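Local coordinates for protein Baccell_00875 (Bacteroides cellulosilyticus DSM 14838, PDB 5NO8) that is a polysaccharide lyase that probably removes rhamnose caps linked to glucuronic acid on complex arabinogalactan proteins, at residues Glu394-Gly399 / Ala455-Gln460; Ser417-Ala422 / Phe459-Val464; Leu429-Asp432 / Thr436-Ser439. All coordinates share one frame; numbering follows the deposited sequence.

Interaction 1: Glu394-Gly399 / Ala455-Gln460; sequences ERLGMG and AELYFQ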
# COMPACT_ATOMS: atom_id res chain seq x y z
N GLU A 394 -2.36 10.81 -15.37
CA GLU A 394 -1.28 10.58 -14.42
C GLU A 394 0.11 10.58 -15.08
O GLU A 394 1.10 10.67 -14.35
CB GLU A 394 -1.46 9.22 -13.72
CG GLU A 394 -2.49 9.17 -12.62
CD GLU A 394 -3.92 8.91 -13.09
OE1 GLU A 394 -4.23 9.00 -14.31
OE2 GLU A 394 -4.73 8.61 -12.19
N ARG A 395 0.18 10.41 -16.40
CA ARG A 395 1.48 10.46 -17.12
C ARG A 395 2.15 11.85 -17.07
O ARG A 395 3.35 11.96 -17.33
CB ARG A 395 1.35 10.00 -18.57
CG ARG A 395 1.48 8.50 -18.84
CD ARG A 395 0.48 7.65 -18.08
NE ARG A 395 -0.90 7.92 -18.51
CZ ARG A 395 -1.98 7.49 -17.87
NH1 ARG A 395 -1.88 6.73 -16.77
NH2 ARG A 395 -3.19 7.82 -18.34
N LEU A 396 1.40 12.89 -16.71
CA LEU A 396 1.96 14.20 -16.32
C LEU A 396 3.10 14.14 -15.30
O LEU A 396 3.97 15.01 -15.30
CB LEU A 396 0.89 15.17 -15.83
CG LEU A 396 0.14 16.00 -16.89
CD1 LEU A 396 1.05 17.13 -17.37
CD2 LEU A 396 -0.34 15.17 -18.08
N GLY A 397 3.09 13.13 -14.41
CA GLY A 397 4.13 12.98 -13.44
C GLY A 397 5.51 12.85 -14.04
O GLY A 397 6.46 13.32 -13.43
N MET A 398 5.63 12.26 -15.22
CA MET A 398 6.93 12.19 -15.92
C MET A 398 7.46 13.58 -16.25
O MET A 398 8.66 13.86 -16.07
CB MET A 398 6.85 11.32 -17.15
CG MET A 398 6.80 9.84 -16.76
SD MET A 398 6.80 8.72 -18.12
CE MET A 398 5.04 8.68 -18.48
N GLY A 399 6.58 14.50 -16.66
CA GLY A 399 7.02 15.88 -16.87
C GLY A 399 7.40 16.58 -15.58
O GLY A 399 8.39 17.31 -15.51
N ALA A 455 -1.57 21.84 -14.11
CA ALA A 455 -1.20 23.09 -13.46
C ALA A 455 0.15 23.01 -12.76
O ALA A 455 0.97 23.94 -12.84
CB ALA A 455 -2.25 23.49 -12.45
N GLU A 456 0.38 21.91 -12.06
CA GLU A 456 1.68 21.69 -11.44
C GLU A 456 2.75 21.78 -12.50
O GLU A 456 3.72 22.50 -12.31
CB GLU A 456 1.76 20.33 -10.74
CG GLU A 456 3.17 19.94 -10.31
CD GLU A 456 3.44 19.89 -8.82
OE1 GLU A 456 2.50 19.78 -7.99
OE2 GLU A 456 4.65 19.92 -8.46
N LEU A 457 2.58 21.08 -13.61
CA LEU A 457 3.58 21.12 -14.68
C LEU A 457 3.87 22.56 -15.09
O LEU A 457 5.04 22.97 -15.16
CB LEU A 457 3.18 20.29 -15.89
CG LEU A 457 4.12 20.39 -17.09
CD1 LEU A 457 5.48 19.73 -16.81
CD2 LEU A 457 3.54 19.82 -18.35
N TYR A 458 2.82 23.34 -15.32
CA TYR A 458 3.02 24.71 -15.80
C TYR A 458 3.74 25.58 -14.79
O TYR A 458 4.69 26.28 -15.15
CB TYR A 458 1.68 25.36 -16.25
CG TYR A 458 1.00 24.75 -17.45
CD1 TYR A 458 1.69 24.06 -18.43
CD2 TYR A 458 -0.38 24.91 -17.63
CE1 TYR A 458 1.04 23.52 -19.53
CE2 TYR A 458 -1.03 24.39 -18.73
CZ TYR A 458 -0.34 23.70 -19.67
OH TYR A 458 -0.98 23.18 -20.76
N PHE A 459 3.37 25.52 -13.51
CA PHE A 459 4.06 26.30 -12.51
C PHE A 459 5.54 25.88 -12.38
O PHE A 459 6.42 26.74 -12.23
CB PHE A 459 3.39 26.22 -11.15
CG PHE A 459 2.00 26.83 -11.09
CD1 PHE A 459 1.78 28.15 -11.49
CD2 PHE A 459 0.93 26.11 -10.57
CE1 PHE A 459 0.51 28.71 -11.39
CE2 PHE A 459 -0.33 26.65 -10.48
CZ PHE A 459 -0.55 27.96 -10.88
N GLN A 460 5.81 24.58 -12.50
CA GLN A 460 7.21 24.10 -12.49
C GLN A 460 7.97 24.63 -13.72
O GLN A 460 9.15 25.00 -13.61
CB GLN A 460 7.25 22.57 -12.47
CG GLN A 460 6.63 21.93 -11.24
CD GLN A 460 7.48 22.02 -10.00
OE1 GLN A 460 8.51 22.70 -9.98
NE2 GLN A 460 7.03 21.36 -8.93

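Interaction 2: Ser417-Ala422 / Phe459-Val464; sequences SLLRYA and FQMYKV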
# COMPACT_ATOMS: atom_id res chain seq x y z
N SER A 417 13.55 18.62 -23.92
CA SER A 417 12.50 17.62 -23.84
C SER A 417 11.22 18.19 -23.21
O SER A 417 10.12 17.94 -23.71
CB SER A 417 13.02 16.40 -23.06
OG SER A 417 11.98 15.47 -22.78
N LEU A 418 11.38 18.92 -22.11
CA LEU A 418 10.29 19.51 -21.35
C LEU A 418 9.55 20.60 -22.12
O LEU A 418 8.32 20.68 -22.01
CB LEU A 418 10.76 20.07 -20.04
CG LEU A 418 11.08 19.01 -18.97
CD1 LEU A 418 11.93 19.64 -17.89
CD2 LEU A 418 9.79 18.43 -18.37
N LEU A 419 10.27 21.43 -22.87
CA LEU A 419 9.60 22.45 -23.71
C LEU A 419 8.67 21.79 -24.72
O LEU A 419 7.56 22.27 -24.95
CB LEU A 419 10.61 23.39 -24.38
CG LEU A 419 11.29 24.32 -23.37
CD1 LEU A 419 12.57 24.89 -23.97
CD2 LEU A 419 10.40 25.44 -22.88
N ARG A 420 9.11 20.67 -25.28
CA ARG A 420 8.28 19.91 -26.18
C ARG A 420 7.09 19.29 -25.51
O ARG A 420 5.99 19.26 -26.08
CB ARG A 420 9.08 18.83 -26.87
CG ARG A 420 10.04 19.37 -27.90
CD ARG A 420 10.89 18.27 -28.48
NE ARG A 420 10.08 17.19 -29.04
CZ ARG A 420 10.23 15.88 -28.82
NH1 ARG A 420 11.23 15.40 -28.06
NH2 ARG A 420 9.39 15.03 -29.40
N TYR A 421 7.30 18.76 -24.30
CA TYR A 421 6.21 18.17 -23.56
C TYR A 421 5.14 19.19 -23.23
O TYR A 421 3.95 18.96 -23.48
CB TYR A 421 6.70 17.54 -22.25
CG TYR A 421 5.61 16.82 -21.52
CD1 TYR A 421 4.86 15.83 -22.17
CD2 TYR A 421 5.34 17.07 -20.20
CE1 TYR A 421 3.86 15.15 -21.52
CE2 TYR A 421 4.36 16.36 -19.53
CZ TYR A 421 3.62 15.41 -20.21
OH TYR A 421 2.63 14.71 -19.54
N ALA A 422 5.57 20.32 -22.68
CA ALA A 422 4.66 21.37 -22.26
C ALA A 422 3.84 21.94 -23.42
O ALA A 422 2.67 22.30 -23.24
CB ALA A 422 5.41 22.48 -21.56
N PHE A 459 3.37 25.52 -13.51
CA PHE A 459 4.06 26.30 -12.51
C PHE A 459 5.54 25.88 -12.38
O PHE A 459 6.42 26.74 -12.23
CB PHE A 459 3.39 26.22 -11.15
CG PHE A 459 2.00 26.83 -11.09
CD1 PHE A 459 1.78 28.15 -11.49
CD2 PHE A 459 0.93 26.11 -10.57
CE1 PHE A 459 0.51 28.71 -11.39
CE2 PHE A 459 -0.33 26.65 -10.48
CZ PHE A 459 -0.55 27.96 -10.88
N GLN A 460 5.81 24.58 -12.50
CA GLN A 460 7.21 24.10 -12.49
C GLN A 460 7.97 24.63 -13.72
O GLN A 460 9.15 25.00 -13.61
CB GLN A 460 7.25 22.57 -12.47
CG GLN A 460 6.63 21.93 -11.24
CD GLN A 460 7.48 22.02 -10.00
OE1 GLN A 460 8.51 22.70 -9.98
NE2 GLN A 460 7.03 21.36 -8.93
N MET A 461 7.33 24.61 -14.88
CA MET A 461 7.92 25.15 -16.12
C MET A 461 8.26 26.64 -16.06
O MET A 461 9.19 27.08 -16.75
CB MET A 461 7.06 24.84 -17.34
CG MET A 461 7.03 23.39 -17.79
SD MET A 461 8.63 22.76 -18.28
CE MET A 461 9.01 23.66 -19.81
N TYR A 462 7.56 27.42 -15.23
CA TYR A 462 7.99 28.79 -14.94
C TYR A 462 9.36 28.80 -14.30
O TYR A 462 10.22 29.59 -14.68
CB TYR A 462 6.99 29.50 -14.04
CG TYR A 462 7.45 30.83 -13.45
CD1 TYR A 462 7.76 31.93 -14.28
CD2 TYR A 462 7.53 30.99 -12.08
CE1 TYR A 462 8.15 33.14 -13.72
CE2 TYR A 462 7.93 32.19 -11.52
CZ TYR A 462 8.22 33.27 -12.34
OH TYR A 462 8.62 34.43 -11.72
N LYS A 463 9.58 27.90 -13.34
CA LYS A 463 10.88 27.79 -12.65
C LYS A 463 12.00 27.39 -13.63
O LYS A 463 13.12 27.81 -13.44
CB LYS A 463 10.82 26.81 -11.47
CG LYS A 463 9.78 27.17 -10.40
CD LYS A 463 9.74 26.15 -9.27
CE LYS A 463 10.82 26.41 -8.24
NZ LYS A 463 10.75 25.42 -7.13
N VAL A 464 11.69 26.61 -14.65
CA VAL A 464 12.66 26.20 -15.66
C VAL A 464 13.03 27.37 -16.58
O VAL A 464 14.21 27.56 -16.90
CB VAL A 464 12.12 25.04 -16.53
CG1 VAL A 464 13.04 24.69 -17.69
CG2 VAL A 464 11.88 23.80 -15.65

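Interaction 3: Leu429-Asp432 / Thr436-Ser439; sequences LQTD and TYSS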
# COMPACT_ATOMS: atom_id res chain seq x y z
N LEU A 429 -3.60 18.45 -25.32
CA LEU A 429 -4.44 17.99 -24.21
C LEU A 429 -5.39 19.04 -23.66
O LEU A 429 -6.33 18.70 -22.93
CB LEU A 429 -3.58 17.44 -23.06
CG LEU A 429 -2.70 16.24 -23.38
CD1 LEU A 429 -2.03 15.79 -22.09
CD2 LEU A 429 -3.46 15.10 -24.04
N GLN A 430 -5.15 20.32 -23.96
CA GLN A 430 -6.02 21.37 -23.49
C GLN A 430 -6.75 22.03 -24.68
O GLN A 430 -6.29 21.96 -25.82
CB GLN A 430 -5.25 22.39 -22.68
CG GLN A 430 -4.78 21.90 -21.31
CD GLN A 430 -4.36 23.05 -20.42
OE1 GLN A 430 -3.55 23.89 -20.83
NE2 GLN A 430 -4.93 23.13 -19.22
N THR A 431 -7.91 22.63 -24.39
CA THR A 431 -8.59 23.52 -25.34
C THR A 431 -8.00 24.91 -25.11
O THR A 431 -7.31 25.15 -24.11
CB THR A 431 -10.12 23.61 -25.09
OG1 THR A 431 -10.36 24.25 -23.82
CG2 THR A 431 -10.77 22.25 -25.09
N ASP A 432 -8.32 25.85 -26.00
CA ASP A 432 -7.88 27.23 -25.83
C ASP A 432 -8.35 27.83 -24.48
O ASP A 432 -7.62 28.62 -23.88
CB ASP A 432 -8.32 28.11 -27.02
CG ASP A 432 -7.29 29.18 -27.38
OD1 ASP A 432 -6.18 28.79 -27.78
OD2 ASP A 432 -7.59 30.39 -27.28
N THR A 436 -9.34 20.50 -19.96
CA THR A 436 -8.18 19.60 -19.94
C THR A 436 -8.59 18.15 -20.09
O THR A 436 -9.38 17.61 -19.30
CB THR A 436 -7.39 19.80 -18.62
OG1 THR A 436 -7.00 21.17 -18.51
CG2 THR A 436 -6.15 18.90 -18.56
N TYR A 437 -8.07 17.53 -21.13
CA TYR A 437 -8.32 16.13 -21.46
C TYR A 437 -7.04 15.33 -21.24
O TYR A 437 -5.98 15.89 -20.95
CB TYR A 437 -8.78 16.02 -22.91
CG TYR A 437 -10.12 16.70 -23.11
CD1 TYR A 437 -11.31 16.05 -22.74
CD2 TYR A 437 -10.20 18.00 -23.61
CE1 TYR A 437 -12.54 16.67 -22.89
CE2 TYR A 437 -11.43 18.62 -23.79
CZ TYR A 437 -12.60 17.95 -23.42
OH TYR A 437 -13.83 18.57 -23.56
N SER A 438 -7.15 14.02 -21.39
CA SER A 438 -6.01 13.11 -21.22
C SER A 438 -5.55 12.46 -22.54
O SER A 438 -4.55 11.76 -22.54
CB SER A 438 -6.37 12.06 -20.17
OG SER A 438 -7.34 11.12 -20.65
N SER A 439 -6.28 12.66 -23.65
CA SER A 439 -5.87 12.16 -24.96
C SER A 439 -6.13 13.19 -26.08
O SER A 439 -6.93 14.12 -25.90
CB SER A 439 -6.53 10.80 -25.26
OG SER A 439 -7.94 10.93 -25.31

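Interaction 1: Glu394-Gly399 / Ala455-Gln460
Next to L457, which packs on L396 across the contact, OE2 of E456 is gripped by two groups. One is the amide of Q460, a turn further along the same helix, with NE2 to OE2 of E456 at 2.8 Å. The bond is fairly straight, at 160°. It reaches the carboxylate from the anti side and somewhat above its plane, while the acceptor lies nearly in the amide plane of Q460. The second group is a glycerol hydroxyl, probably from the crystallisation liquor.

The contact itself is apolar. L396 and L457 meet methyl to methyl, CD1 of L396 to CD2 of L457 at 3.8 Å, and the two side chains cross at about a right angle. CG of L457 is anti to the backbone N (chi1 174°), which sends its branches across to the first helix. There L457 CD1 rests on bare backbone, 3.9 Å from C of G399. The two chains come close here: CA of G399 and CA of L457 are 6.6 Å apart.

Y421 of helix 412-429 also touches both leucines. The three touching residues are buried. This small contact between helices 396-409 and 448-465 therefore rests on dispersion, between methyls and between a methyl and glycine backbone. No polar bond links the two segments, and the E456-Q460 bond belongs to the second helix alone.

Interaction 2: Ser417-Ala422 / Phe459-Val464
M461 reaches across to L418, L419 and A422, and nearly all the apolar contact runs through its thioether end. SD of M461 lies 3.9 Å from CB of L418. The terminal methyl does the rest. CE of M461 is 3.8 Å from CD2 of L419 and 4.2 Å from CB of A422. CE therefore sits among three residues of one helical turn. The chain of M461 is bent at both of its outer torsions (chi2 -62°, chi3 -68°), which folds the methyl back over this patch. V464, one turn further on, also directs its CB toward the first helix, but CG2 of V464 is 4.7 Å from CD1 of L418, not a close contact.

Polar groups contribute little across the interface. CE of M461 also packs 3.8 Å from O of L418, but that carbonyl is already used within its own helix, by N of A422 at 2.9 Å. The hydroxyl of T465 likewise bonds to O of M461 within helix 448-465.

The two helical segments run roughly antiparallel, 145° between their directions, with axes 11.4 Å apart at closest. F470 of helix 469-485 touches both A422 and M461 and helps to enclose the contact. A long, flexible methionine thus spans a fairly wide helix spacing, and the joint rests on dispersion contacts of sulfur and methyl with aliphatic carbon.

Interaction 3: Leu429-Asp432 / Thr436-Ser439
L429 and Y437 are joined by the backbone bond from Y437 N to L429 O, 2.8 Å long and nearly straight. Next to it Q430 and T436 form a single beta bridge, and their side chains lie alongside each other, pointing the same way. NE2 of Q430 donates to OG1 of T436 at 2.9 Å, at 173° and in its own amide plane. The amide of Q430 also bonds through OE1 to R426 of helix 412-429 and Y458 of helix 448-465, and through NE2 to T477 of helix 469-485. Together these bonds fix the rotation of the buried amide. L429 completes the tight part, with its CD2 laid against the S438-S439 peptide, 3.7 Å from C of S438.

The outer side is looser. T431 and Y437 are both partly exposed. CG2 of T431 meets the ring of Y437 at its edge, in the ring plane, 3.9 Å from CE2. The T431 hydroxyl turns to N of V435 instead, which braces the short connection between the two segments, while S438 and S439 bond through OG to D390 and D441.

Both segments, 429-432 and 436-439, belong to the connection that leaves helix 412-429 and leads to helix 448-465. Q430 and T436 both pack on V454 of the latter helix.

How the interactions relate
Following the chain, helix 396-409 comes first, then helix 412-429, then a long connection, then helix 448-465. Interaction 1 closes the widest loop, from the start of helix 396-409 to the middle of helix 448-465. Interaction 2 starts later, on helix 412-429, and ends on the same helix 448-465, sharing F459 and Q460. Interaction 3 is a short closure in the connection and nests inside both loops. Interactions 1 and 2 touch through Y421, and interactions 1 and 3 through Y458. Interactions 2 and 3 do not touch. Together the three contacts tie three successive helices and the connection between the last two together.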